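Long-range contact in serine repeat antigen 5 (PDB 6X42), which is a papain-family pseudo-zymogen of the malaria parasite, probably lacking conventional cysteine protease activity: residues Y60-I65 / F277-P282. Numbering follows the deposited sequence.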
# COMPACT_ATOMS: atom_id res chain seq x y z
N TYR A 60 5.16 -2.77 0.17
CA TYR A 60 4.81 -2.66 1.58
C TYR A 60 3.67 -3.62 1.94
O TYR A 60 3.67 -4.23 3.00
CB TYR A 60 4.44 -1.24 1.95
CG TYR A 60 3.99 -1.07 3.38
CD1 TYR A 60 4.92 -0.95 4.42
CD2 TYR A 60 2.64 -1.07 3.70
CE1 TYR A 60 4.50 -0.77 5.73
CE2 TYR A 60 2.22 -0.89 5.00
CZ TYR A 60 3.14 -0.75 6.02
OH TYR A 60 2.67 -0.55 7.30
N HIS A 61 2.70 -3.78 1.03
CA HIS A 61 1.63 -4.74 1.25
C HIS A 61 2.18 -6.16 1.40
O HIS A 61 1.75 -6.90 2.29
CB HIS A 61 0.62 -4.59 0.10
CG HIS A 61 -0.61 -5.45 0.22
ND1 HIS A 61 -1.44 -5.45 1.31
CD2 HIS A 61 -1.17 -6.30 -0.67
CE1 HIS A 61 -2.45 -6.29 1.10
NE2 HIS A 61 -2.32 -6.80 -0.11
N LEU A 62 3.17 -6.55 0.58
CA LEU A 62 3.83 -7.83 0.78
C LEU A 62 4.63 -7.87 2.08
O LEU A 62 4.67 -8.91 2.75
CB LEU A 62 4.73 -8.18 -0.41
CG LEU A 62 4.08 -8.58 -1.71
CD1 LEU A 62 5.16 -9.00 -2.71
CD2 LEU A 62 3.09 -9.73 -1.49
N GLU A 63 5.29 -6.76 2.44
CA GLU A 63 6.02 -6.71 3.71
C GLU A 63 5.09 -6.91 4.91
O GLU A 63 5.44 -7.62 5.86
CB GLU A 63 6.81 -5.40 3.84
CG GLU A 63 7.96 -5.31 2.82
CD GLU A 63 8.44 -3.88 2.53
OE1 GLU A 63 7.89 -2.92 3.12
OE2 GLU A 63 9.39 -3.73 1.71
N THR A 64 3.88 -6.32 4.89
CA THR A 64 2.98 -6.54 6.03
C THR A 64 2.43 -7.95 6.03
O THR A 64 2.25 -8.54 7.09
CB THR A 64 1.87 -5.48 6.15
OG1 THR A 64 0.90 -5.59 5.09
CG2 THR A 64 2.42 -4.06 6.15
N ILE A 65 2.15 -8.51 4.84
CA ILE A 65 1.72 -9.90 4.77
C ILE A 65 2.79 -10.80 5.37
O ILE A 65 2.48 -11.72 6.15
CB ILE A 65 1.37 -10.29 3.33
CG1 ILE A 65 0.06 -9.63 2.88
CG2 ILE A 65 1.31 -11.80 3.20
CD1 ILE A 65 -0.20 -9.66 1.39
N PHE A 277 -3.45 -8.25 -2.54
CA PHE A 277 -2.77 -9.34 -3.20
C PHE A 277 -3.20 -10.67 -2.59
O PHE A 277 -3.29 -10.79 -1.36
CB PHE A 277 -1.27 -9.18 -3.08
CG PHE A 277 -0.68 -8.04 -3.90
CD1 PHE A 277 -1.35 -7.47 -4.97
CD2 PHE A 277 0.60 -7.57 -3.60
CE1 PHE A 277 -0.76 -6.45 -5.71
CE2 PHE A 277 1.19 -6.55 -4.35
CZ PHE A 277 0.52 -6.01 -5.40
N ASN A 278 -3.44 -11.65 -3.44
CA ASN A 278 -3.86 -12.98 -3.02
C ASN A 278 -2.67 -13.92 -3.16
O ASN A 278 -2.33 -14.34 -4.27
CB ASN A 278 -5.04 -13.41 -3.87
CG ASN A 278 -6.19 -12.43 -3.80
OD1 ASN A 278 -6.57 -11.99 -2.72
ND2 ASN A 278 -6.73 -12.07 -4.95
N VAL A 279 -2.01 -14.21 -2.04
CA VAL A 279 -0.78 -14.99 -2.06
C VAL A 279 -0.84 -16.13 -1.05
O VAL A 279 -1.53 -16.05 -0.03
CB VAL A 279 0.46 -14.11 -1.80
CG1 VAL A 279 0.52 -12.97 -2.82
CG2 VAL A 279 0.42 -13.58 -0.39
N ASP A 280 -0.11 -17.20 -1.35
CA ASP A 280 0.13 -18.28 -0.41
C ASP A 280 1.55 -18.12 0.10
O ASP A 280 2.49 -17.97 -0.70
CB ASP A 280 -0.05 -19.66 -1.06
CG ASP A 280 0.32 -20.81 -0.12
N LEU A 281 1.70 -18.09 1.40
CA LEU A 281 3.00 -17.95 2.02
C LEU A 281 2.96 -18.74 3.32
O LEU A 281 2.14 -18.42 4.19
CB LEU A 281 3.30 -16.48 2.28
CG LEU A 281 4.64 -16.20 2.95
CD1 LEU A 281 5.80 -16.56 2.02
CD2 LEU A 281 4.74 -14.74 3.39
N PRO A 282 3.79 -19.77 3.49
CA PRO A 282 3.76 -20.53 4.74
C PRO A 282 4.11 -19.65 5.93
O PRO A 282 4.89 -18.70 5.83
CB PRO A 282 4.80 -21.64 4.53
CG PRO A 282 5.58 -21.27 3.32
CD PRO A 282 4.81 -20.26 2.54
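His61 reaches out of helix 53-68 to accept a hydrogen bond from the backbone of strand 273-280: Phe277 N donates to His61 NE2 at 3.0 Å, with an N-H...N angle of 168°. The amide lies in the imidazole plane, at the ring edge. His61 CG is anti to the backbone N (chi1 -176°), and the imidazole beyond it lies between the helix and strand 273-280.

Follow the Phe277 side chain outward from there. Its CB sits 3.8 Å from His61 CD2, with NE2 of the same ring only slightly farther. CG and CD2 of Phe277 each lie 3.7 Å from His61 CD2, and the two rings form an offset edge-to-face pair with planes at 61°, the histidine presenting its edge. The Leu62 methyl CD2 comes in at the edge of the phenyl ring, near its plane, 3.9 Å from Phe277 CD2. Pro99 and Leu103 of helix 99-109, together with Ile190, also pack against the phenylalanine.

Farther along, Ile65 CG2 touches Val279 CG2 at 4.1 Å, and Leu62 CD2 has a looser 4.3 Å approach to Val279 CG1. Ile65 CD1 also lies over one face of the imidazole, toward its rim.

This joins the long central helix of the papain fold to the C-terminal end of strand 273-280. The imidazole is held at both nitrogens: ND1 bonds to Ser188 OG, which also bonds to Thr64 OG1. NE2 can accept the Phe277 amide only while it carries no proton itself, so the ring is probably neutral, with its proton on ND1, toward Ser188 OG.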